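Local coordinates for BH2621 protein (Bacillus halodurans, PDB 2QML), which is uncharacterised but probably acts as a GNAT-family N-acyltransferase in siderophore biosynthesis, moving a fatty acyl group onto a lysine amino group, at residues Tyr88-Asp93 with Asn97-Glu102; Gln62-Leu65 with His69-Leu72; Val80-Trp85 with Gln115-Gln120. All blocks are in the same frame, centred on the assembly; numbering follows the deposited sequence.

Contact 1: Tyr88-Asp93 with Asn97-Glu102; sequences YWVKED and NYYPFE
The backbones come nearest at Val90 and Phe101, whose CA atoms are 7.2 Å apart, where the chain leaving strand 80-89 turns and is faced by the irregular segment 97-102. No hydrogen bond joins the two segments, so their meeting is one of side-chain packing.

Val90 is the centre of it. Both Val90 methyls touch Tyr99 OH from the same side, CG1 and CG2 each at 3.6 Å. The two side chains approach from opposite directions. Val90 CG1, held anti to the backbone N (chi1 166°), also reaches Phe101 CB at 3.6 Å. Val90 CG1 lies 3.9 Å from Tyr99 CE1 as well, and so touches both aromatic side chains. Val90 and Phe101 slide past each other rather than meeting head on. Lys91 adds the aliphatic base of its chain, with Lys91 CG 3.8 Å from Phe101 CE2. Beyond CG the chain runs extended and leads away to a salt bridge with Glu103.

Tyr99 is turned so that Phe101 N lies above one ring face, near the rim. The hydroxyl that the Val90 methyls touch is not left without a polar partner: Tyr99 OH bonds to Asp105 OD2. Pro100, between the two aromatics, is the centre of an inverse gamma turn.

The contact lies at the end of strand 80-89. Val90 and Tyr99 both touch Val144 of strand 142-145, and Tyr99 also reaches Leu178 and Lys180 of strand 175-182, so the loop before strand 106-112 is packed against the sheet.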
loop_
_atom_site.group_PDB
_atom_site.type_symbol
_atom_site.label_atom_id
_atom_site.label_comp_id
_atom_site.label_asym_id
_atom_site.label_seq_id
_atom_site.Cartn_x
_atom_site.Cartn_y
_atom_site.Cartn_z
ATOM N N TYR A 88 -3.866 -6.653 2.651
ATOM C CA TYR A 88 -3.942 -8.038 3.092
ATOM C C TYR A 88 -4.189 -8.206 4.587
ATOM O O TYR A 88 -4.037 -7.262 5.349
ATOM C CB TYR A 88 -2.657 -8.782 2.663
ATOM C CG TYR A 88 -1.379 -8.248 3.307
ATOM C CD1 TYR A 88 -0.937 -8.775 4.498
ATOM C CD2 TYR A 88 -0.602 -7.248 2.695
ATOM C CE1 TYR A 88 0.223 -8.279 5.114
ATOM C CE2 TYR A 88 0.566 -6.763 3.324
ATOM C CZ TYR A 88 0.955 -7.311 4.504
ATOM O OH TYR A 88 2.111 -6.872 5.160
ATOM N N TRP A 89 -4.651 -9.414 4.946
ATOM C CA TRP A 89 -4.802 -9.843 6.324
ATOM C C TRP A 89 -3.489 -10.415 6.799
ATOM O O TRP A 89 -2.896 -11.312 6.169
ATOM C CB TRP A 89 -5.875 -10.920 6.472
ATOM C CG TRP A 89 -7.255 -10.446 6.118
ATOM C CD1 TRP A 89 -7.973 -10.770 4.984
ATOM C CD2 TRP A 89 -8.097 -9.557 6.873
ATOM N NE1 TRP A 89 -9.201 -10.174 5.016
ATOM C CE2 TRP A 89 -9.307 -9.422 6.159
ATOM C CE3 TRP A 89 -7.970 -8.901 8.102
ATOM C CZ2 TRP A 89 -10.343 -8.625 6.612
ATOM C CZ3 TRP A 89 -9.002 -8.129 8.555
ATOM C CH2 TRP A 89 -10.190 -8.004 7.817
ATOM N N VAL A 90 -3.010 -9.894 7.929
ATOM C CA VAL A 90 -1.741 -10.361 8.481
ATOM C C VAL A 90 -1.802 -11.867 8.753
ATOM O O VAL A 90 -0.838 -12.580 8.437
ATOM C CB VAL A 90 -1.352 -9.616 9.767
ATOM C CG1 VAL A 90 -0.195 -10.359 10.524
ATOM C CG2 VAL A 90 -0.948 -8.175 9.453
ATOM N N LYS A 91 -2.930 -12.362 9.293
ATOM C CA LYS A 91 -3.037 -13.747 9.722
ATOM C C LYS A 91 -2.653 -14.745 8.636
ATOM O O LYS A 91 -2.091 -15.779 8.935
ATOM C CB LYS A 91 -4.459 -14.035 10.237
ATOM C CG LYS A 91 -4.643 -15.429 10.873
ATOM C CD LYS A 91 -6.123 -15.638 11.227
ATOM C CE LYS A 91 -6.365 -17.024 11.829
ATOM N NZ LYS A 91 -7.803 -17.149 12.182
ATOM N N GLU A 92 -2.944 -14.410 7.390
ATOM C CA GLU A 92 -2.639 -15.322 6.297
ATOM C C GLU A 92 -1.391 -14.929 5.496
ATOM O O GLU A 92 -1.156 -15.457 4.421
ATOM C CB GLU A 92 -3.891 -15.439 5.376
ATOM C CG GLU A 92 -5.122 -16.123 6.023
ATOM C CD GLU A 92 -6.041 -15.125 6.768
ATOM N N ASP A 93 -0.579 -14.027 6.055
ATOM C CA ASP A 93 0.560 -13.504 5.394
ATOM C C ASP A 93 1.852 -13.944 6.094
ATOM O O ASP A 93 1.831 -14.258 7.290
ATOM C CB ASP A 93 0.495 -11.986 5.430
ATOM C CG ASP A 93 1.455 -11.359 4.467
ATOM O OD1 ASP A 93 1.087 -11.334 3.261
ATOM O OD2 ASP A 93 2.539 -10.887 4.898
ATOM N N ASN A 97 4.447 -14.357 11.045
ATOM C CA ASN A 97 5.510 -15.092 11.734
ATOM C C ASN A 97 6.497 -14.239 12.519
ATOM O O ASN A 97 7.289 -14.774 13.269
ATOM C CB ASN A 97 6.310 -15.878 10.708
ATOM C CG ASN A 97 5.473 -16.874 9.969
ATOM O OD1 ASN A 97 4.857 -17.738 10.564
ATOM N ND2 ASN A 97 5.394 -16.718 8.669
ATOM N N TYR A 98 6.459 -12.928 12.352
ATOM C CA TYR A 98 7.475 -12.041 12.922
ATOM C C TYR A 98 7.073 -11.205 14.123
ATOM O O TYR A 98 7.929 -10.534 14.696
ATOM C CB TYR A 98 7.969 -11.120 11.796
ATOM C CG TYR A 98 8.709 -11.864 10.722
ATOM C CD1 TYR A 98 8.032 -12.514 9.711
ATOM C CD2 TYR A 98 10.091 -11.953 10.731
ATOM C CE1 TYR A 98 8.691 -13.222 8.742
ATOM C CE2 TYR A 98 10.758 -12.648 9.757
ATOM C CZ TYR A 98 10.054 -13.289 8.772
ATOM O OH TYR A 98 10.692 -13.963 7.782
ATOM N N TYR A 99 5.797 -11.204 14.503
ATOM C CA TYR A 99 5.368 -10.438 15.640
ATOM C C TYR A 99 4.042 -11.065 16.144
ATOM O O TYR A 99 3.418 -11.829 15.419
ATOM C CB TYR A 99 5.237 -8.939 15.276
ATOM C CG TYR A 99 3.943 -8.585 14.598
ATOM C CD1 TYR A 99 3.770 -8.799 13.244
ATOM C CD2 TYR A 99 2.890 -7.979 15.315
ATOM C CE1 TYR A 99 2.498 -8.463 12.612
ATOM C CE2 TYR A 99 1.689 -7.671 14.737
ATOM C CZ TYR A 99 1.488 -7.909 13.384
ATOM O OH TYR A 99 0.263 -7.573 12.782
ATOM N N PRO A 100 3.641 -10.790 17.400
ATOM C CA PRO A 100 2.408 -11.344 18.000
ATOM C C PRO A 100 1.172 -10.601 17.489
ATOM O O PRO A 100 0.575 -9.782 18.173
ATOM C CB PRO A 100 2.646 -11.162 19.502
ATOM C CG PRO A 100 3.499 -9.992 19.606
ATOM C CD PRO A 100 4.383 -9.972 18.390
ATOM N N PHE A 101 0.837 -10.896 16.244
ATOM C CA PHE A 101 -0.276 -10.258 15.554
ATOM C C PHE A 101 -1.597 -10.575 16.236
ATOM O O PHE A 101 -1.762 -11.619 16.872
ATOM C CB PHE A 101 -0.306 -10.745 14.093
ATOM C CG PHE A 101 -0.716 -12.192 13.937
ATOM C CD1 PHE A 101 0.201 -13.221 14.044
ATOM C CD2 PHE A 101 -2.039 -12.513 13.708
ATOM C CE1 PHE A 101 -0.195 -14.550 13.905
ATOM C CE2 PHE A 101 -2.444 -13.834 13.588
ATOM C CZ PHE A 101 -1.523 -14.847 13.682
ATOM N N GLU A 102 -2.534 -9.659 16.071
ATOM C CA GLU A 102 -3.913 -9.858 16.485
ATOM C C GLU A 102 -4.679 -10.297 15.233
ATOM O O GLU A 102 -4.338 -9.965 14.107
ATOM C CB GLU A 102 -4.500 -8.606 17.130
ATOM C CG GLU A 102 -3.763 -8.170 18.414
#

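Contact 2: Gln62-Leu65 with His69-Leu72; sequences QTFL and HQTL
Phe64 and Gln70 meet through a polar group laid on a ring. In the modelled conformer, one of two deposited, Gln70 NE2 sits 3.3 Å above the plane of the Phe64 ring, over its centre. The amide is tilted, its plane 53° from that of the ring. Gln70 CG sits between the backbone N and the carbonyl carbon (chi1 66°), and the extended chain carries the amide obliquely over the ring. NE2 also has a weak hydrogen bond to Asp67.

The apolar contacts gather on Leu72. Leu72 CD2 lies 3.8 Å from Phe64 CB and 4.0 Å from Leu65 CD2. A single methyl thus serves both helix residues. The two leucines cross at about a right angle.

Water carries the polar link between the backbones. Water 1 lies 2.8 Å from Phe64 O and 2.9 Å from Gln70 O, placed to donate to either. Other acceptors are also in reach, and both bonds need not be made at once. Gln70 O has a second partner in Lys7 NZ.

No direct hydrogen bond crosses between the two segments. Methyl packing, an amide over a ring and one water therefore bring helix and strand together, and the water can offer a donor to carbonyls from both segments.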
loop_
_atom_site.group_PDB
_atom_site.type_symbol
_atom_site.label_atom_id
_atom_site.label_comp_id
_atom_site.label_asym_id
_atom_site.label_seq_id
_atom_site.Cartn_x
_atom_site.Cartn_y
_atom_site.Cartn_z
ATOM N N GLN A 62 -2.529 -13.216 -12.185
ATOM C CA GLN A 62 -3.676 -14.128 -12.086
ATOM C C GLN A 62 -3.725 -14.861 -10.761
ATOM O O GLN A 62 -4.768 -14.929 -10.121
ATOM C CB GLN A 62 -3.588 -15.083 -13.257
ATOM C CG GLN A 62 -4.732 -15.940 -13.516
ATOM C CD GLN A 62 -4.532 -16.616 -14.833
ATOM O OE1 GLN A 62 -3.549 -17.343 -15.030
ATOM N NE2 GLN A 62 -5.430 -16.356 -15.763
ATOM N N THR A 63 -2.577 -15.353 -10.294
ATOM C CA THR A 63 -2.516 -16.071 -9.045
ATOM C C THR A 63 -2.902 -15.131 -7.885
ATOM O O THR A 63 -3.697 -15.503 -7.027
ATOM C CB THR A 63 -1.136 -16.645 -8.856
ATOM O OG1 THR A 63 -0.831 -17.517 -9.965
ATOM C CG2 THR A 63 -1.047 -17.461 -7.569
ATOM N N PHE A 64 -2.372 -13.923 -7.875
ATOM C CA PHE A 64 -2.656 -12.942 -6.817
ATOM C C PHE A 64 -4.100 -12.500 -6.841
ATOM O O PHE A 64 -4.679 -12.338 -5.797
ATOM C CB PHE A 64 -1.715 -11.733 -6.901
ATOM C CG PHE A 64 -0.499 -11.853 -6.019
ATOM C CD1 PHE A 64 0.046 -13.092 -5.751
ATOM C CD2 PHE A 64 0.101 -10.743 -5.439
ATOM C CE1 PHE A 64 1.139 -13.220 -4.899
ATOM C CE2 PHE A 64 1.186 -10.887 -4.594
ATOM C CZ PHE A 64 1.706 -12.136 -4.331
ATOM N N LEU A 65 -4.692 -12.394 -8.016
ATOM C CA LEU A 65 -6.126 -12.024 -8.129
ATOM C C LEU A 65 -7.039 -13.122 -7.599
ATOM O O LEU A 65 -8.142 -12.821 -7.135
ATOM C CB LEU A 65 -6.481 -11.659 -9.557
ATOM C CG LEU A 65 -5.960 -10.316 -10.099
ATOM C CD1 LEU A 65 -6.199 -10.179 -11.583
ATOM C CD2 LEU A 65 -6.525 -9.071 -9.328
ATOM N N HIS A 69 -6.615 -13.889 0.726
ATOM C CA HIS A 69 -6.189 -13.079 1.861
ATOM C C HIS A 69 -5.839 -11.655 1.466
ATOM O O HIS A 69 -5.477 -10.884 2.347
ATOM C CB HIS A 69 -5.002 -13.757 2.630
ATOM C CG HIS A 69 -3.606 -13.262 2.303
ATOM N ND1 HIS A 69 -2.944 -13.577 1.135
ATOM C CD2 HIS A 69 -2.701 -12.590 3.067
ATOM C CE1 HIS A 69 -1.721 -13.059 1.165
ATOM N NE2 HIS A 69 -1.544 -12.458 2.327
ATOM N N GLN A 70 -5.927 -11.307 0.169
ATOM C CA GLN A 70 -5.562 -9.975 -0.270
ATOM C C GLN A 70 -6.459 -9.394 -1.378
ATOM O O GLN A 70 -7.172 -10.110 -2.066
ATOM C CB GLN A 70 -4.095 -9.942 -0.718
ATOM C CG GLN A 70 -3.758 -10.766 -1.975
ATOM C CD GLN A 70 -2.304 -10.650 -2.335
ATOM O OE1 GLN A 70 -1.702 -9.586 -2.184
ATOM N NE2 GLN A 70 -1.715 -11.745 -2.799
ATOM N N THR A 71 -6.403 -8.061 -1.474
ATOM C CA THR A 71 -7.096 -7.264 -2.476
ATOM C C THR A 71 -6.047 -6.448 -3.203
ATOM O O THR A 71 -5.219 -5.805 -2.555
ATOM C CB THR A 71 -8.116 -6.283 -1.847
ATOM O OG1 THR A 71 -8.999 -7.046 -1.041
ATOM C CG2 THR A 71 -8.917 -5.520 -2.908
ATOM N N LEU A 72 -6.030 -6.537 -4.534
ATOM C CA LEU A 72 -5.152 -5.733 -5.393
ATOM C C LEU A 72 -5.927 -4.565 -5.929
ATOM O O LEU A 72 -7.026 -4.763 -6.516
ATOM C CB LEU A 72 -4.623 -6.535 -6.573
ATOM C CG LEU A 72 -3.420 -7.442 -6.277
ATOM C CD1 LEU A 72 -3.629 -8.385 -5.078
ATOM C CD2 LEU A 72 -3.081 -8.237 -7.544
HETATM O O HOH W 1 -6.864 -10.912 -4.857
#

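Contact 3: Val80-Trp85 with Gln115-Gln120; sequences VPMSYW and QEYLGQ
Met82, a selenomethionine in this crystal, lays its curled side chain over one face of the Tyr117 ring. Met82 CG sits 3.7 Å from the centroid of the Tyr117 ring and 12° off the normal, a CH-pi contact close to the ring axis. Met82 CB also lies over this face, 3.5 Å from Tyr117 CD2. Met82 CG lies between the backbone N and the carbonyl carbon (chi1 45°), and chi2 and chi3 bend the chain the same way. Met82 CE thereby comes to 3.7 Å from Tyr117 CB. The selenium stays higher: Met82 SE is 5.2 Å from the Tyr117 ring centroid and approaches obliquely, giving a Met-aromatic contact.

Val80 takes the far end of the ring. Val80 CG1 is 3.3 Å from Tyr117 OH; the two side chains cross at about a right angle. Tyr117 thus spans two residues on the same side of the strand, with Met82 over its face and Val80 at its hydroxyl.

A classic beta bulge at Met82 and Ser83, opposite Gly75 of strand 70-77, shapes the first segment. Trp85 NE1 donates to Ser83 OG, which lies in the plane of the indole. In the other segment, Gln120 NE2 donates to both Glu116 O and Leu118 O, pinning the turn through Gly119. That turn runs on toward helix 123-135. Its place, before the helix that follows strand 106-112, corresponds to the pyrophosphate-binding loop of GNAT enzymes; whether it binds such a group here is not established.

Around this site, Tyr117 also touches Ile77 of strand 70-77. Met82 reaches Ile112 of strand 106-112 and Leu126 of helix 123-135, so the contact joins the loop to the sheet and to the helix packed on it.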
loop_
_atom_site.group_PDB
_atom_site.type_symbol
_atom_site.label_atom_id
_atom_site.label_comp_id
_atom_site.label_asym_id
_atom_site.label_seq_id
_atom_site.Cartn_x
_atom_site.Cartn_y
_atom_site.Cartn_z
ATOM N N VAL A 80 -6.455 9.264 -13.569
ATOM C CA VAL A 80 -5.254 8.696 -14.163
ATOM C C VAL A 80 -4.664 7.668 -13.212
ATOM O O VAL A 80 -4.320 8.009 -12.111
ATOM C CB VAL A 80 -4.204 9.781 -14.508
ATOM C CG1 VAL A 80 -2.937 9.132 -15.059
ATOM C CG2 VAL A 80 -4.772 10.904 -15.511
ATOM N N PRO A 81 -4.570 6.414 -13.642
ATOM C CA PRO A 81 -4.067 5.342 -12.787
ATOM C C PRO A 81 -2.560 5.521 -12.605
ATOM O O PRO A 81 -1.832 5.755 -13.573
ATOM C CB PRO A 81 -4.357 4.087 -13.573
ATOM C CG PRO A 81 -4.471 4.571 -15.011
ATOM C CD PRO A 81 -4.867 5.972 -15.011
HETATM N N MSE A 82 -2.072 5.468 -11.378
HETATM C CA MSE A 82 -0.639 5.737 -11.145
HETATM C C MSE A 82 -0.036 5.051 -9.907
HETATM O O MSE A 82 1.105 5.279 -9.558
HETATM C CB MSE A 82 -0.416 7.265 -11.119
HETATM C CG MSE A 82 -1.427 8.095 -10.305
HETATM SE SE MSE A 82 -1.608 7.614 -8.436
HETATM C CE MSE A 82 0.152 8.266 -7.833
ATOM N N SER A 83 -0.790 4.142 -9.300
ATOM C CA SER A 83 -0.338 3.438 -8.114
ATOM C C SER A 83 -0.984 2.056 -7.999
ATOM O O SER A 83 -2.104 1.805 -8.470
ATOM C CB SER A 83 -0.577 4.302 -6.871
ATOM O OG SER A 83 -1.943 4.578 -6.700
ATOM N N TYR A 84 -0.253 1.157 -7.383
ATOM C CA TYR A 84 -0.655 -0.230 -7.206
ATOM C C TYR A 84 -0.554 -0.527 -5.707
ATOM O O TYR A 84 0.417 -0.127 -5.055
ATOM C CB TYR A 84 0.174 -1.171 -8.103
ATOM C CG TYR A 84 0.050 -2.655 -7.811
ATOM C CD1 TYR A 84 -1.004 -3.426 -8.327
ATOM C CD2 TYR A 84 0.991 -3.302 -7.028
ATOM C CE1 TYR A 84 -1.100 -4.788 -8.079
ATOM C CE2 TYR A 84 0.902 -4.645 -6.799
ATOM C CZ TYR A 84 -0.166 -5.371 -7.304
ATOM O OH TYR A 84 -0.251 -6.712 -7.058
ATOM N N TRP A 85 -1.524 -1.293 -5.235
ATOM C CA TRP A 85 -1.712 -1.556 -3.833
ATOM C C TRP A 85 -2.101 -3.006 -3.598
ATOM O O TRP A 85 -2.922 -3.586 -4.332
ATOM C CB TRP A 85 -2.818 -0.629 -3.243
ATOM C CG TRP A 85 -2.632 0.803 -3.580
ATOM C CD1 TRP A 85 -2.857 1.401 -4.806
ATOM C CD2 TRP A 85 -2.091 1.807 -2.735
ATOM N NE1 TRP A 85 -2.536 2.671 -4.744
ATOM C CE2 TRP A 85 -2.029 2.992 -3.518
ATOM C CE3 TRP A 85 -1.655 1.846 -1.407
ATOM C CZ2 TRP A 85 -1.559 4.204 -3.011
ATOM C CZ3 TRP A 85 -1.225 3.049 -0.895
ATOM C CH2 TRP A 85 -1.171 4.205 -1.697
ATOM N N GLN A 115 6.676 7.671 -13.402
ATOM C CA GLN A 115 7.601 8.676 -12.892
ATOM C C GLN A 115 6.974 10.039 -12.752
ATOM O O GLN A 115 7.317 10.785 -11.820
ATOM C CB GLN A 115 8.800 8.799 -13.807
ATOM C CG GLN A 115 9.655 7.582 -13.757
ATOM C CD GLN A 115 10.829 7.709 -14.682
ATOM O OE1 GLN A 115 11.489 8.749 -14.736
ATOM N NE2 GLN A 115 11.078 6.666 -15.444
ATOM N N GLU A 116 6.024 10.361 -13.654
ATOM C CA GLU A 116 5.358 11.665 -13.641
ATOM C C GLU A 116 4.486 11.890 -12.405
ATOM O O GLU A 116 3.942 12.976 -12.226
ATOM C CB GLU A 116 4.551 11.949 -14.942
ATOM C CG GLU A 116 3.233 11.145 -15.245
ATOM C CD GLU A 116 3.435 9.857 -16.082
ATOM O OE1 GLU A 116 4.565 9.320 -16.157
ATOM O OE2 GLU A 116 2.454 9.367 -16.655
ATOM N N TYR A 117 4.315 10.858 -11.575
ATOM C CA TYR A 117 3.589 11.022 -10.302
ATOM C C TYR A 117 4.468 10.932 -9.066
ATOM O O TYR A 117 3.961 10.939 -7.940
ATOM C CB TYR A 117 2.406 10.023 -10.250
ATOM C CG TYR A 117 1.290 10.483 -11.147
ATOM C CD1 TYR A 117 0.354 11.418 -10.700
ATOM C CD2 TYR A 117 1.201 10.050 -12.472
ATOM C CE1 TYR A 117 -0.658 11.864 -11.532
ATOM C CE2 TYR A 117 0.208 10.496 -13.313
ATOM C CZ TYR A 117 -0.714 11.420 -12.851
ATOM O OH TYR A 117 -1.707 11.869 -13.694
ATOM N N LEU A 118 5.779 10.887 -9.272
ATOM C CA LEU A 118 6.722 10.905 -8.160
ATOM C C LEU A 118 7.135 12.339 -7.829
ATOM O O LEU A 118 7.076 13.246 -8.667
ATOM C CB LEU A 118 7.981 10.118 -8.506
ATOM C CG LEU A 118 7.854 8.633 -8.843
ATOM C CD1 LEU A 118 9.221 8.115 -9.385
ATOM C CD2 LEU A 118 7.340 7.860 -7.626
ATOM N N GLY A 119 7.607 12.514 -6.606
ATOM C CA GLY A 119 8.184 13.771 -6.171
ATOM C C GLY A 119 7.247 14.911 -5.962
ATOM O O GLY A 119 7.681 16.045 -5.874
ATOM N N GLN A 120 5.962 14.636 -5.855
ATOM C CA GLN A 120 4.965 15.673 -5.704
ATOM C C GLN A 120 4.124 15.587 -4.434
ATOM O O GLN A 120 3.176 16.328 -4.293
ATOM C CB GLN A 120 4.076 15.608 -6.919
ATOM C CG GLN A 120 4.859 16.006 -8.171
ATOM C CD GLN A 120 4.194 15.523 -9.392
ATOM O OE1 GLN A 120 3.195 16.090 -9.824
ATOM N NE2 GLN A 120 4.752 14.472 -9.993
#

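Overall arrangement
From the N terminus, contact 2 comes first: it closes the short loop between helix 54-65 and strand 70-77. That strand then turns back into strand 80-89, which both other contacts use. Contact 3 opens at the start of this strand and closes only at the loop before helix 123-135. Contact 1 lies wholly within that span. It opens at the strand's other end and closes a short loop ahead of strand 106-112. Contacts 1 and 3 thus fall on opposite sides of the chain's centre, about 28 Å apart between centres. Contact 2 touches both, through His69 to Asp93 and through Leu72 to Tyr84.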